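Long-range contacts in pyoverdine synthetase F (Pseudomonas aeruginosa PAO1, PDB 6CUL), which is probably a biosynthetic enzyme with an alpha/beta fold built round a central mixed beta-sheet flanked by helices: residues Y8-R13 against V56-D61; D61-L66 against Y110-R115; L104-T109 against E128-D133; A122-F127 against L148-D153. All blocks are in the same frame, centred on the assembly; numbering follows the deposited sequence.

Contact 1 of 4, residues Y8-R13 against V56-D61; sequences YIWSLR and VGVIYD
In both D61 (chi1 85°) and R13 (chi1 55°) CG lies between the residue's own backbone N and carbonyl carbon, and the extended R13 chain carries its guanidinium to the D61 carboxylate. This salt bridge lies just beyond the ends of two neighbouring parallel strands, 6-9 and 55-60, in the sheet of an alpha/beta fold. Backbone bonds pair them: Y8 N donates to G57 O at 2.9 Å and W10 N to I59 O at 3.1 Å, while I59 N to Y8 O is weak. I9 and I59 lie side by side on one sheet face; Y8 and V58 occupy the other, against helix 36-46. Past the strands, D61 OD1 is gripped twice, by S11 OG at 2.6 Å and R13 NH1 at 2.7 Å, from opposite faces of the carboxylate plane. The two flat groups are turned 40° against each other, and OD1 lies near the guanidinium plane. S108 OG bonds D61 OD2, and R13 NH1 also forms a salt bridge with D62. Beside this polar cluster, L12 CD1 sits over one face of the Y60 ring, 3.3 Å from Y60 CD2.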
loop_
_atom_site.group_PDB
_atom_site.type_symbol
_atom_site.label_atom_id
_atom_site.label_comp_id
_atom_site.label_asym_id
_atom_site.label_seq_id
_atom_site.Cartn_x
_atom_site.Cartn_y
_atom_site.Cartn_z
ATOM N N TYR A 8 -4.994 8.671 -4.109
ATOM C CA TYR A 8 -4.169 7.696 -3.468
ATOM C C TYR A 8 -4.320 7.680 -1.924
ATOM O O TYR A 8 -4.484 8.679 -1.323
ATOM C CB TYR A 8 -2.736 7.982 -3.933
ATOM C CG TYR A 8 -1.669 6.986 -3.610
ATOM C CD1 TYR A 8 -1.184 6.863 -2.353
ATOM C CD2 TYR A 8 -1.120 6.224 -4.579
ATOM C CE1 TYR A 8 -0.208 5.988 -2.056
ATOM C CE2 TYR A 8 -0.134 5.348 -4.295
ATOM C CZ TYR A 8 0.329 5.227 -3.017
ATOM O OH TYR A 8 1.329 4.372 -2.727
ATOM N N ILE A 9 -4.349 6.510 -1.339
ATOM C CA ILE A 9 -4.487 6.378 0.101
ATOM C C ILE A 9 -3.483 5.443 0.779
ATOM O O ILE A 9 -3.343 4.346 0.366
ATOM C CB ILE A 9 -5.906 5.889 0.521
ATOM C CG1 ILE A 9 -6.999 6.644 -0.189
ATOM C CG2 ILE A 9 -6.093 6.004 2.008
ATOM C CD1 ILE A 9 -8.369 6.150 0.111
ATOM N N TRP A 10 -2.820 5.898 1.811
ATOM C CA TRP A 10 -1.941 5.070 2.556
ATOM C C TRP A 10 -1.750 5.489 4.042
ATOM O O TRP A 10 -1.747 6.619 4.375
ATOM C CB TRP A 10 -0.638 4.993 1.841
ATOM C CG TRP A 10 0.102 6.236 1.837
ATOM C CD1 TRP A 10 -0.364 7.455 2.085
ATOM C CD2 TRP A 10 1.471 6.389 1.532
ATOM N NE1 TRP A 10 0.600 8.354 1.969
ATOM C CE2 TRP A 10 1.752 7.726 1.621
ATOM C CE3 TRP A 10 2.476 5.522 1.137
ATOM C CZ2 TRP A 10 2.959 8.196 1.397
ATOM C CZ3 TRP A 10 3.657 6.006 0.906
ATOM C CH2 TRP A 10 3.901 7.314 1.033
ATOM N N SER A 11 -1.568 4.552 4.904
ATOM C CA SER A 11 -1.351 4.875 6.252
ATOM C C SER A 11 0.111 5.186 6.347
ATOM O O SER A 11 0.858 4.300 6.195
ATOM C CB SER A 11 -1.592 3.647 7.108
ATOM O OG SER A 11 -2.917 3.319 7.259
ATOM N N LEU A 12 0.509 6.382 6.721
ATOM C CA LEU A 12 1.900 6.717 6.838
ATOM C C LEU A 12 2.687 5.778 7.756
ATOM O O LEU A 12 3.796 5.507 7.491
ATOM C CB LEU A 12 2.052 8.118 7.375
ATOM C CG LEU A 12 1.640 9.269 6.497
ATOM C CD1 LEU A 12 1.865 10.569 7.171
ATOM C CD2 LEU A 12 2.347 9.274 5.172
ATOM N N ARG A 13 2.072 5.283 8.802
ATOM C CA ARG A 13 2.705 4.391 9.705
ATOM C C ARG A 13 3.173 3.104 9.025
ATOM O O ARG A 13 4.140 2.588 9.408
ATOM C CB ARG A 13 1.821 4.146 10.917
ATOM C CG ARG A 13 0.412 3.653 10.695
ATOM C CD ARG A 13 -0.484 4.018 11.852
ATOM N NE ARG A 13 -1.830 3.576 11.740
ATOM C CZ ARG A 13 -2.708 4.048 10.908
ATOM N NH1 ARG A 13 -2.420 5.005 10.103
ATOM N NH2 ARG A 13 -3.873 3.550 10.892
ATOM N N VAL A 56 -4.841 13.162 -7.861
ATOM C CA VAL A 56 -5.478 14.321 -7.283
ATOM C C VAL A 56 -5.288 14.516 -5.804
ATOM O O VAL A 56 -5.065 15.592 -5.389
ATOM C CB VAL A 56 -6.936 14.464 -7.740
ATOM C CG1 VAL A 56 -6.979 14.646 -9.221
ATOM C CG2 VAL A 56 -7.768 13.292 -7.310
ATOM N N GLY A 57 -5.331 13.483 -5.018
ATOM C CA GLY A 57 -5.100 13.642 -3.617
ATOM C C GLY A 57 -4.316 12.518 -3.030
ATOM O O GLY A 57 -4.425 11.429 -3.466
ATOM N N VAL A 58 -3.533 12.796 -2.021
ATOM C CA VAL A 58 -2.754 11.742 -1.390
ATOM C C VAL A 58 -3.156 11.679 0.082
ATOM O O VAL A 58 -2.517 12.223 0.925
ATOM C CB VAL A 58 -1.209 11.945 -1.515
ATOM C CG1 VAL A 58 -0.468 10.848 -0.804
ATOM C CG2 VAL A 58 -0.750 11.992 -2.956
ATOM N N ILE A 59 -4.241 11.012 0.331
ATOM C CA ILE A 59 -4.807 10.825 1.616
ATOM C C ILE A 59 -4.044 9.850 2.536
ATOM O O ILE A 59 -3.496 8.917 2.120
ATOM C CB ILE A 59 -6.276 10.417 1.425
ATOM C CG1 ILE A 59 -6.972 11.353 0.429
ATOM C CG2 ILE A 59 -7.031 10.412 2.730
ATOM C CD1 ILE A 59 -8.126 10.796 -0.303
ATOM N N TYR A 60 -3.973 10.160 3.791
ATOM C CA TYR A 60 -3.319 9.321 4.743
ATOM C C TYR A 60 -4.210 9.326 5.979
ATOM O O TYR A 60 -4.774 10.302 6.291
ATOM C CB TYR A 60 -1.882 9.782 4.956
ATOM C CG TYR A 60 -1.735 10.873 5.870
ATOM C CD1 TYR A 60 -1.926 12.171 5.507
ATOM C CD2 TYR A 60 -1.444 10.611 7.142
ATOM C CE1 TYR A 60 -1.807 13.150 6.447
ATOM C CE2 TYR A 60 -1.313 11.571 8.078
ATOM C CZ TYR A 60 -1.484 12.820 7.726
ATOM O OH TYR A 60 -1.336 13.674 8.720
ATOM N N ASP A 61 -4.359 8.231 6.651
ATOM C CA ASP A 61 -5.210 8.211 7.778
ATOM C C ASP A 61 -4.653 8.372 9.176
ATOM O O ASP A 61 -5.405 8.357 10.074
ATOM C CB ASP A 61 -5.952 6.908 7.774
ATOM C CG ASP A 61 -5.201 5.827 8.395
ATOM O OD1 ASP A 61 -4.112 5.554 8.015
ATOM O OD2 ASP A 61 -5.716 5.225 9.250
#

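Contact 2 of 4, residues D61-L66 against Y110-R115; sequences DDDAEL and YRRYPR
R112, one of the residues lining the pocket of n-(4-{[(2-amino-4-oxo-1,4-dihydroquinazolin-6-yl)methyl]amino}benzene-1-carbonyl)-d-glutamic acid, reaches across from the 110-115 loop to D63 in the loop that follows strand 55-60. The bridge joins R112 NH2 to D63 OD2 at 2.9 Å. The two side chains cross at about a right angle, with carboxylate and guanidinium planes 33° apart. The R112 chain is extended from CG to NE, and its guanidinium carries E65 CB over one face, 3.5 Å from NH2. Nearer its root, R112 CG packs against L66 CD2 at 3.8 Å. L66 thus serves both arginines, because its other methyl, CD1, lies over one face of the R111 guanidinium, 3.6 Å from NH1 and offset toward the rim. R111 bends at chi3 (-56°), unlike its neighbour. Its NH2 stands 4.1 Å from D61 OD2, which lies well out of the guanidinium plane; the two are related by charge alone. The firm partners of R111 are D69, whose carboxylate takes a salt bridge from NH2, and S108 OG, which meets NE, while NH1 bonds a citric acid molecule probably left from crystallisation. D63 OD2 has a second task: E65 N donates to it at 2.6 Å, from above the carboxylate plane. This is an Asx turn, superposed on a type I beta turn from D63 to L66, where L66 N bonds D63 O, and it leads the chain directly into helix 67-72.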
loop_
_atom_site.group_PDB
_atom_site.type_symbol
_atom_site.label_atom_id
_atom_site.label_comp_id
_atom_site.label_asym_id
_atom_site.label_seq_id
_atom_site.Cartn_x
_atom_site.Cartn_y
_atom_site.Cartn_z
ATOM N N ASP A 61 -4.359 8.231 6.651
ATOM C CA ASP A 61 -5.210 8.211 7.778
ATOM C C ASP A 61 -4.653 8.372 9.176
ATOM O O ASP A 61 -5.405 8.357 10.074
ATOM C CB ASP A 61 -5.952 6.908 7.774
ATOM C CG ASP A 61 -5.201 5.827 8.395
ATOM O OD1 ASP A 61 -4.112 5.554 8.015
ATOM O OD2 ASP A 61 -5.716 5.225 9.250
ATOM N N ASP A 62 -3.380 8.575 9.337
ATOM C CA ASP A 62 -2.827 8.608 10.655
ATOM C C ASP A 62 -3.273 9.766 11.505
ATOM O O ASP A 62 -3.614 10.773 10.991
ATOM C CB ASP A 62 -1.330 8.636 10.557
ATOM C CG ASP A 62 -0.801 7.717 9.546
ATOM O OD1 ASP A 62 -1.014 7.891 8.378
ATOM O OD2 ASP A 62 -0.144 6.813 9.933
ATOM N N ASP A 63 -3.315 9.613 12.801
ATOM C CA ASP A 63 -3.637 10.782 13.579
ATOM C C ASP A 63 -2.605 11.115 14.642
ATOM O O ASP A 63 -2.262 10.299 15.403
ATOM C CB ASP A 63 -5.053 10.741 14.169
ATOM C CG ASP A 63 -5.355 11.960 14.989
ATOM O OD1 ASP A 63 -5.637 13.059 14.505
ATOM O OD2 ASP A 63 -5.128 11.823 16.143
ATOM N N ALA A 64 -2.183 12.330 14.657
ATOM C CA ALA A 64 -1.209 12.781 15.587
ATOM C C ALA A 64 -1.630 12.639 17.053
ATOM O O ALA A 64 -0.809 12.489 17.880
ATOM C CB ALA A 64 -0.788 14.177 15.258
ATOM N N GLU A 65 -2.903 12.570 17.334
ATOM C CA GLU A 65 -3.315 12.366 18.673
ATOM C C GLU A 65 -3.312 10.922 19.109
ATOM O O GLU A 65 -3.963 10.653 20.055
ATOM C CB GLU A 65 -4.680 12.902 18.887
ATOM C CG GLU A 65 -4.789 14.373 18.835
ATOM C CD GLU A 65 -4.328 15.084 20.073
ATOM O OE1 GLU A 65 -4.073 14.432 21.080
ATOM O OE2 GLU A 65 -4.232 16.300 20.018
ATOM N N LEU A 66 -2.708 10.026 18.404
ATOM C CA LEU A 66 -2.691 8.683 18.865
ATOM C C LEU A 66 -1.248 8.459 19.178
ATOM O O LEU A 66 -0.458 8.558 18.317
ATOM C CB LEU A 66 -3.193 7.729 17.835
ATOM C CG LEU A 66 -4.603 7.246 18.020
ATOM C CD1 LEU A 66 -4.819 6.124 17.056
ATOM C CD2 LEU A 66 -4.888 6.767 19.382
ATOM N N TYR A 110 -11.387 7.282 15.291
ATOM C CA TYR A 110 -12.208 6.321 15.907
ATOM C C TYR A 110 -11.375 5.266 16.538
ATOM O O TYR A 110 -11.846 4.660 17.418
ATOM C CB TYR A 110 -13.146 5.685 14.871
ATOM C CG TYR A 110 -12.539 4.662 13.926
ATOM C CD1 TYR A 110 -12.357 3.373 14.331
ATOM C CD2 TYR A 110 -12.199 4.983 12.638
ATOM C CE1 TYR A 110 -11.840 2.445 13.517
ATOM C CE2 TYR A 110 -11.672 4.056 11.789
ATOM C CZ TYR A 110 -11.493 2.776 12.244
ATOM O OH TYR A 110 -10.942 1.816 11.483
ATOM N N ARG A 111 -10.167 5.066 16.102
ATOM C CA ARG A 111 -9.275 4.130 16.715
ATOM C C ARG A 111 -8.894 4.486 18.177
ATOM O O ARG A 111 -8.493 3.636 18.859
ATOM C CB ARG A 111 -8.065 3.885 15.839
ATOM C CG ARG A 111 -8.285 3.046 14.616
ATOM C CD ARG A 111 -7.044 2.888 13.823
ATOM N NE ARG A 111 -6.454 4.140 13.437
ATOM C CZ ARG A 111 -5.237 4.541 13.682
ATOM N NH1 ARG A 111 -4.418 3.814 14.307
ATOM N NH2 ARG A 111 -4.859 5.684 13.249
ATOM N N ARG A 112 -9.088 5.715 18.609
ATOM C CA ARG A 112 -8.835 6.138 19.967
ATOM C C ARG A 112 -9.714 5.359 20.909
ATOM O O ARG A 112 -9.293 4.990 21.910
ATOM C CB ARG A 112 -9.119 7.624 20.121
ATOM C CG ARG A 112 -8.264 8.565 19.309
ATOM C CD ARG A 112 -8.766 9.986 19.273
ATOM N NE ARG A 112 -8.261 10.778 18.182
ATOM C CZ ARG A 112 -8.210 12.091 18.158
ATOM N NH1 ARG A 112 -8.592 12.786 19.153
ATOM N NH2 ARG A 112 -7.758 12.691 17.133
ATOM N N TYR A 113 -10.948 5.146 20.559
ATOM C CA TYR A 113 -11.834 4.337 21.333
ATOM C C TYR A 113 -11.478 2.869 21.161
ATOM O O TYR A 113 -10.970 2.511 20.178
ATOM C CB TYR A 113 -13.249 4.509 20.823
ATOM C CG TYR A 113 -13.872 5.825 21.105
ATOM C CD1 TYR A 113 -14.379 6.102 22.327
ATOM C CD2 TYR A 113 -13.981 6.789 20.130
ATOM C CE1 TYR A 113 -14.959 7.315 22.594
ATOM C CE2 TYR A 113 -14.565 8.001 20.391
ATOM C CZ TYR A 113 -15.056 8.266 21.636
ATOM O OH TYR A 113 -15.638 9.447 21.925
ATOM N N PRO A 114 -11.793 1.999 22.119
ATOM C CA PRO A 114 -11.555 0.562 22.020
ATOM C C PRO A 114 -12.274 -0.109 20.898
ATOM O O PRO A 114 -13.233 0.402 20.422
ATOM C CB PRO A 114 -12.048 0.031 23.310
ATOM C CG PRO A 114 -11.969 1.146 24.217
ATOM C CD PRO A 114 -11.600 2.391 23.495
ATOM N N ARG A 115 -11.719 -1.214 20.436
ATOM C CA ARG A 115 -12.223 -1.938 19.310
ATOM C C ARG A 115 -13.569 -2.536 19.541
ATOM O O ARG A 115 -13.800 -3.085 20.553
ATOM C CB ARG A 115 -11.258 -3.032 19.016
ATOM C CG ARG A 115 -11.620 -3.891 17.869
ATOM C CD ARG A 115 -10.407 -4.519 17.337
ATOM N NE ARG A 115 -10.393 -4.308 15.916
ATOM C CZ ARG A 115 -10.750 -5.186 15.014
ATOM N NH1 ARG A 115 -11.150 -6.394 15.332
ATOM N NH2 ARG A 115 -10.699 -4.823 13.774
#

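Contact 3 of 4, residues L104-T109 against E128-D133; sequences LSVPST and ERRLHD
R130 reaches from helix 118-136 to P107 in the loop just after the edge strand 103-105, its chain extended at chi2 and then bent at chi3 (-51°), which sets NE off the line of the chain. Its NH2 donates to P107 O, which lies near the guanidinium plane; the modelled length of 2.4 Å is very short, and the exact placing of the group is doubtful. The other terminal nitrogen, NH1, lies 3.2 Å from P107 CD, and the proline and arginine side chains cross at about a right angle. P107 O also takes T109 N at 2.9 Å, across the inverse gamma turn centred on S108, so that turn and arginine share one carbonyl; T109 is itself one of the residues of the ligand pocket. V106 and R130 slide past each other in opposite directions: V106 CG1, anti to its own backbone N (chi1 160°), approaches R130 CB to 3.8 Å and lies over one face of the guanidinium toward its rim. The same methyl is pressed against L131 CD2 at 3.4 Å, tighter than usual for two carbons. One methyl of V106 thus meets both side chains. Further contacts of V106 with F127 and T134 of the helix, and with I59 of strand 55-60, place it where helix 118-136 packs beside the sheet, on its way from strand 103-105 to strand 142-145.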
loop_
_atom_site.group_PDB
_atom_site.type_symbol
_atom_site.label_atom_id
_atom_site.label_comp_id
_atom_site.label_asym_id
_atom_site.label_seq_id
_atom_site.Cartn_x
_atom_site.Cartn_y
_atom_site.Cartn_z
ATOM N N LEU A 104 -3.359 14.709 2.331
ATOM C CA LEU A 104 -4.625 14.911 3.011
ATOM C C LEU A 104 -4.816 13.960 4.155
ATOM O O LEU A 104 -4.520 12.813 4.016
ATOM C CB LEU A 104 -5.775 14.607 2.087
ATOM C CG LEU A 104 -6.077 15.611 1.031
ATOM C CD1 LEU A 104 -7.286 15.223 0.243
ATOM C CD2 LEU A 104 -6.336 16.885 1.738
ATOM N N SER A 105 -5.339 14.412 5.273
ATOM C CA SER A 105 -5.576 13.503 6.327
ATOM C C SER A 105 -7.052 13.386 6.512
ATOM O O SER A 105 -7.699 14.391 6.660
ATOM C CB SER A 105 -4.981 13.933 7.634
ATOM O OG SER A 105 -4.907 12.841 8.527
ATOM N N VAL A 106 -7.554 12.166 6.535
ATOM C CA VAL A 106 -8.927 11.875 6.820
ATOM C C VAL A 106 -8.692 10.916 7.983
ATOM O O VAL A 106 -8.872 9.752 7.855
ATOM C CB VAL A 106 -9.677 11.238 5.683
ATOM C CG1 VAL A 106 -10.905 10.529 6.185
ATOM C CG2 VAL A 106 -10.054 12.246 4.680
ATOM N N PRO A 107 -8.334 11.454 9.139
ATOM C CA PRO A 107 -7.938 10.589 10.233
ATOM C C PRO A 107 -8.940 9.608 10.816
ATOM O O PRO A 107 -9.987 9.994 11.129
ATOM C CB PRO A 107 -7.502 11.579 11.297
ATOM C CG PRO A 107 -7.343 12.859 10.606
ATOM C CD PRO A 107 -8.314 12.855 9.519
ATOM N N SER A 108 -8.533 8.353 10.962
ATOM C CA SER A 108 -9.301 7.320 11.592
ATOM C C SER A 108 -9.097 7.369 13.070
ATOM O O SER A 108 -8.605 6.468 13.670
ATOM C CB SER A 108 -8.930 5.919 11.115
ATOM O OG SER A 108 -7.589 5.638 11.104
ATOM N N THR A 109 -9.559 8.488 13.597
ATOM C CA THR A 109 -9.606 8.875 14.996
ATOM C C THR A 109 -10.414 7.930 15.879
ATOM O O THR A 109 -10.036 7.655 16.950
ATOM C CB THR A 109 -10.204 10.215 15.092
ATOM O OG1 THR A 109 -11.385 10.255 14.304
ATOM C CG2 THR A 109 -9.250 11.132 14.597
ATOM N N GLU A 128 -15.119 6.291 7.071
ATOM C CA GLU A 128 -15.440 5.839 5.759
ATOM C C GLU A 128 -16.360 6.883 5.135
ATOM O O GLU A 128 -16.207 7.179 3.989
ATOM C CB GLU A 128 -16.145 4.506 5.758
ATOM C CG GLU A 128 -15.456 3.432 6.526
ATOM C CD GLU A 128 -15.726 2.057 5.998
ATOM O OE1 GLU A 128 -15.530 1.857 4.820
ATOM O OE2 GLU A 128 -16.099 1.170 6.739
ATOM N N ARG A 129 -17.299 7.431 5.886
ATOM C CA ARG A 129 -18.157 8.434 5.338
ATOM C C ARG A 129 -17.360 9.659 4.913
ATOM O O ARG A 129 -17.622 10.184 3.893
ATOM C CB ARG A 129 -19.232 8.781 6.297
ATOM C CG ARG A 129 -20.225 9.721 5.698
ATOM C CD ARG A 129 -19.836 11.181 5.806
ATOM N NE ARG A 129 -19.612 11.610 7.154
ATOM C CZ ARG A 129 -19.048 12.751 7.473
ATOM N NH1 ARG A 129 -18.618 13.549 6.546
ATOM N NH2 ARG A 129 -18.859 13.063 8.727
ATOM N N ARG A 130 -16.390 10.072 5.716
ATOM C CA ARG A 130 -15.448 11.122 5.351
ATOM C C ARG A 130 -14.530 10.701 4.189
ATOM O O ARG A 130 -14.067 11.532 3.489
ATOM C CB ARG A 130 -14.570 11.519 6.514
ATOM C CG ARG A 130 -15.050 12.679 7.331
ATOM C CD ARG A 130 -14.100 13.067 8.454
ATOM N NE ARG A 130 -13.678 11.964 9.323
ATOM C CZ ARG A 130 -12.462 11.825 9.846
ATOM N NH1 ARG A 130 -11.527 12.674 9.590
ATOM N NH2 ARG A 130 -12.207 10.799 10.605
ATOM N N LEU A 131 -14.173 9.448 4.046
ATOM C CA LEU A 131 -13.406 9.063 2.887
ATOM C C LEU A 131 -14.170 9.380 1.584
ATOM O O LEU A 131 -13.653 10.035 0.732
ATOM C CB LEU A 131 -13.002 7.586 2.959
ATOM C CG LEU A 131 -11.979 7.133 3.993
ATOM C CD1 LEU A 131 -11.584 5.708 3.841
ATOM C CD2 LEU A 131 -10.740 7.952 3.953
ATOM N N HIS A 132 -15.407 8.909 1.506
ATOM C CA HIS A 132 -16.313 9.065 0.371
ATOM C C HIS A 132 -16.547 10.450 -0.049
ATOM O O HIS A 132 -16.611 10.764 -1.176
ATOM C CB HIS A 132 -17.675 8.450 0.690
ATOM C CG HIS A 132 -18.703 8.671 -0.367
ATOM N ND1 HIS A 132 -19.610 9.695 -0.316
ATOM C CD2 HIS A 132 -18.960 8.014 -1.513
ATOM C CE1 HIS A 132 -20.367 9.666 -1.381
ATOM N NE2 HIS A 132 -20.002 8.645 -2.114
ATOM N N ASP A 133 -16.714 11.263 0.929
ATOM C CA ASP A 133 -17.055 12.660 0.792
ATOM C C ASP A 133 -15.934 13.449 0.210
ATOM O O ASP A 133 -16.159 14.197 -0.673
ATOM C CB ASP A 133 -17.394 13.285 2.139
ATOM C CG ASP A 133 -18.804 13.059 2.584
ATOM O OD1 ASP A 133 -19.482 12.158 2.134
ATOM O OD2 ASP A 133 -19.210 13.793 3.460
#

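Contact 4 of 4, residues A122-F127 against L148-D153; sequences AGKSDF and LLVILD
Helix 118-136 and the irregular loop 148-153 approach no closer than 8.7 Å between the CA atoms of K124 and V150, so side chains must span the gap. K124 and F127, one helical turn apart, both do so. F127 CG stands anti to the backbone N (chi1 155°), and its ring meets V150 tip to tip, CE2 lying 3.2 Å from V150 CG1, a close approach. V150 CG2 is also near, 3.9 Å from F127 CE2. The helix is the one that carries the chain from strand 103-105 across to strand 142-145, a beta-alpha-beta crossover of the alpha/beta sheet, and the loop follows strand 142-145. K124 runs extended as far as CE, then bends at chi4 (-74°), which swings NZ to I151 O. This bond, 3.1 Å long, is nearly straight with the carbonyl, at a C=O...N angle of 169°. NZ also faces D153 OD1 across a long salt bridge of 3.8 Å. E128, on the next turn of the helix, forms a weak, long ion pair with the same NZ and lies close to D153, and the lysine charge may ease the repulsion between the two acids.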
loop_
_atom_site.group_PDB
_atom_site.type_symbol
_atom_site.label_atom_id
_atom_site.label_comp_id
_atom_site.label_asym_id
_atom_site.label_seq_id
_atom_site.Cartn_x
_atom_site.Cartn_y
_atom_site.Cartn_z
ATOM N N ALA A 122 -19.149 3.651 15.440
ATOM C CA ALA A 122 -19.766 4.822 14.885
ATOM C C ALA A 122 -18.729 5.709 14.216
ATOM O O ALA A 122 -19.021 6.288 13.228
ATOM C CB ALA A 122 -20.487 5.590 15.908
ATOM N N GLY A 123 -17.561 5.846 14.785
ATOM C CA GLY A 123 -16.474 6.564 14.172
ATOM C C GLY A 123 -15.936 5.948 12.902
ATOM O O GLY A 123 -15.675 6.636 11.991
ATOM N N LYS A 124 -15.775 4.641 12.874
ATOM C CA LYS A 124 -15.292 4.005 11.688
ATOM C C LYS A 124 -16.210 4.301 10.530
ATOM O O LYS A 124 -15.741 4.657 9.499
ATOM C CB LYS A 124 -15.209 2.512 11.884
ATOM C CG LYS A 124 -14.451 1.754 10.825
ATOM C CD LYS A 124 -14.232 0.311 11.239
ATOM C CE LYS A 124 -13.446 -0.533 10.294
ATOM N NZ LYS A 124 -14.295 -0.812 9.189
ATOM N N SER A 125 -17.505 4.201 10.723
ATOM C CA SER A 125 -18.399 4.526 9.669
ATOM C C SER A 125 -18.235 5.958 9.258
ATOM O O SER A 125 -18.194 6.205 8.105
ATOM C CB SER A 125 -19.857 4.270 10.057
ATOM O OG SER A 125 -20.770 4.845 9.155
ATOM N N ASP A 126 -18.142 6.894 10.164
ATOM C CA ASP A 126 -17.977 8.275 9.757
ATOM C C ASP A 126 -16.672 8.554 8.987
ATOM O O ASP A 126 -16.639 9.421 8.184
ATOM C CB ASP A 126 -18.168 9.198 10.957
ATOM C CG ASP A 126 -18.308 10.618 10.591
ATOM O OD1 ASP A 126 -19.359 11.030 10.219
ATOM O OD2 ASP A 126 -17.383 11.352 10.722
ATOM N N PHE A 127 -15.597 7.872 9.337
ATOM C CA PHE A 127 -14.335 7.949 8.639
ATOM C C PHE A 127 -14.484 7.428 7.227
ATOM O O PHE A 127 -14.046 8.049 6.303
ATOM C CB PHE A 127 -13.310 7.144 9.355
ATOM C CG PHE A 127 -12.205 6.679 8.491
ATOM C CD1 PHE A 127 -11.235 7.531 8.077
ATOM C CD2 PHE A 127 -12.113 5.367 8.124
ATOM C CE1 PHE A 127 -10.204 7.103 7.326
ATOM C CE2 PHE A 127 -11.070 4.929 7.370
ATOM C CZ PHE A 127 -10.115 5.807 6.972
ATOM N N LEU A 148 -3.103 1.035 3.425
ATOM C CA LEU A 148 -4.011 1.762 4.288
ATOM C C LEU A 148 -4.510 0.704 5.270
ATOM O O LEU A 148 -5.129 -0.231 4.877
ATOM C CB LEU A 148 -5.149 2.368 3.515
ATOM C CG LEU A 148 -6.361 2.668 4.388
ATOM C CD1 LEU A 148 -6.080 3.688 5.451
ATOM C CD2 LEU A 148 -7.541 3.092 3.580
ATOM N N LEU A 149 -4.250 0.901 6.551
ATOM C CA LEU A 149 -4.515 -0.047 7.605
ATOM C C LEU A 149 -5.976 -0.292 8.026
ATOM O O LEU A 149 -6.266 -1.252 8.656
ATOM C CB LEU A 149 -3.616 0.268 8.806
ATOM C CG LEU A 149 -2.129 0.526 8.647
ATOM C CD1 LEU A 149 -1.402 0.677 9.931
ATOM C CD2 LEU A 149 -1.503 -0.569 7.881
ATOM N N VAL A 150 -6.863 0.617 7.695
ATOM C CA VAL A 150 -8.243 0.497 7.969
ATOM C C VAL A 150 -8.805 -0.433 6.923
ATOM O O VAL A 150 -8.392 -0.401 5.817
ATOM C CB VAL A 150 -8.895 1.876 7.930
ATOM C CG1 VAL A 150 -10.387 1.830 8.033
ATOM C CG2 VAL A 150 -8.360 2.737 9.021
ATOM N N ILE A 151 -9.793 -1.234 7.284
ATOM C CA ILE A 151 -10.402 -2.169 6.386
ATOM C C ILE A 151 -11.645 -1.567 5.917
ATOM O O ILE A 151 -12.493 -1.359 6.695
ATOM C CB ILE A 151 -10.877 -3.391 7.116
ATOM C CG1 ILE A 151 -9.776 -3.979 7.964
ATOM C CG2 ILE A 151 -11.450 -4.350 6.121
ATOM C CD1 ILE A 151 -8.400 -3.956 7.353
ATOM N N LEU A 152 -11.784 -1.370 4.638
ATOM C CA LEU A 152 -12.971 -0.730 4.185
ATOM C C LEU A 152 -14.106 -1.690 3.941
ATOM O O LEU A 152 -14.024 -2.465 3.109
ATOM C CB LEU A 152 -12.647 0.048 2.925
ATOM C CG LEU A 152 -11.801 1.297 3.134
ATOM C CD1 LEU A 152 -10.344 0.985 3.001
ATOM C CD2 LEU A 152 -12.200 2.381 2.197
ATOM N N ASP A 153 -15.119 -1.711 4.768
ATOM C CA ASP A 153 -16.276 -2.544 4.524
ATOM C C ASP A 153 -17.474 -1.757 4.024
ATOM O O ASP A 153 -18.283 -2.347 3.360
ATOM C CB ASP A 153 -16.701 -3.385 5.745
ATOM C CG ASP A 153 -17.246 -2.564 6.859
ATOM O OD1 ASP A 153 -17.089 -1.382 6.730
ATOM O OD2 ASP A 153 -17.781 -3.032 7.847
#

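In the fold
Contacts 1 and 3 reach neighbouring strands of the sheet (6-9, 55-60 and 103-105), and contact 2 joins the loops that follow the last two; contact 1 closes along the chain before contact 3 opens. Contact 2 shares D61 with contact 1, their centres about 15 Å apart. Contacts 3 and 4, with centres about 8 Å apart, both use helix 118-136; their segments alternate along the chain, as do those of contacts 2 and 3. S108 OG meets D61 OD2, S11 OG meets the backbone of L149, and V150 packs on Y110. The loops after strands 6-9, 55-60, 103-105 and 142-145 thus converge on one region, where citric acid is bound; contacts 2 and 3 hold residues of the ligand pocket.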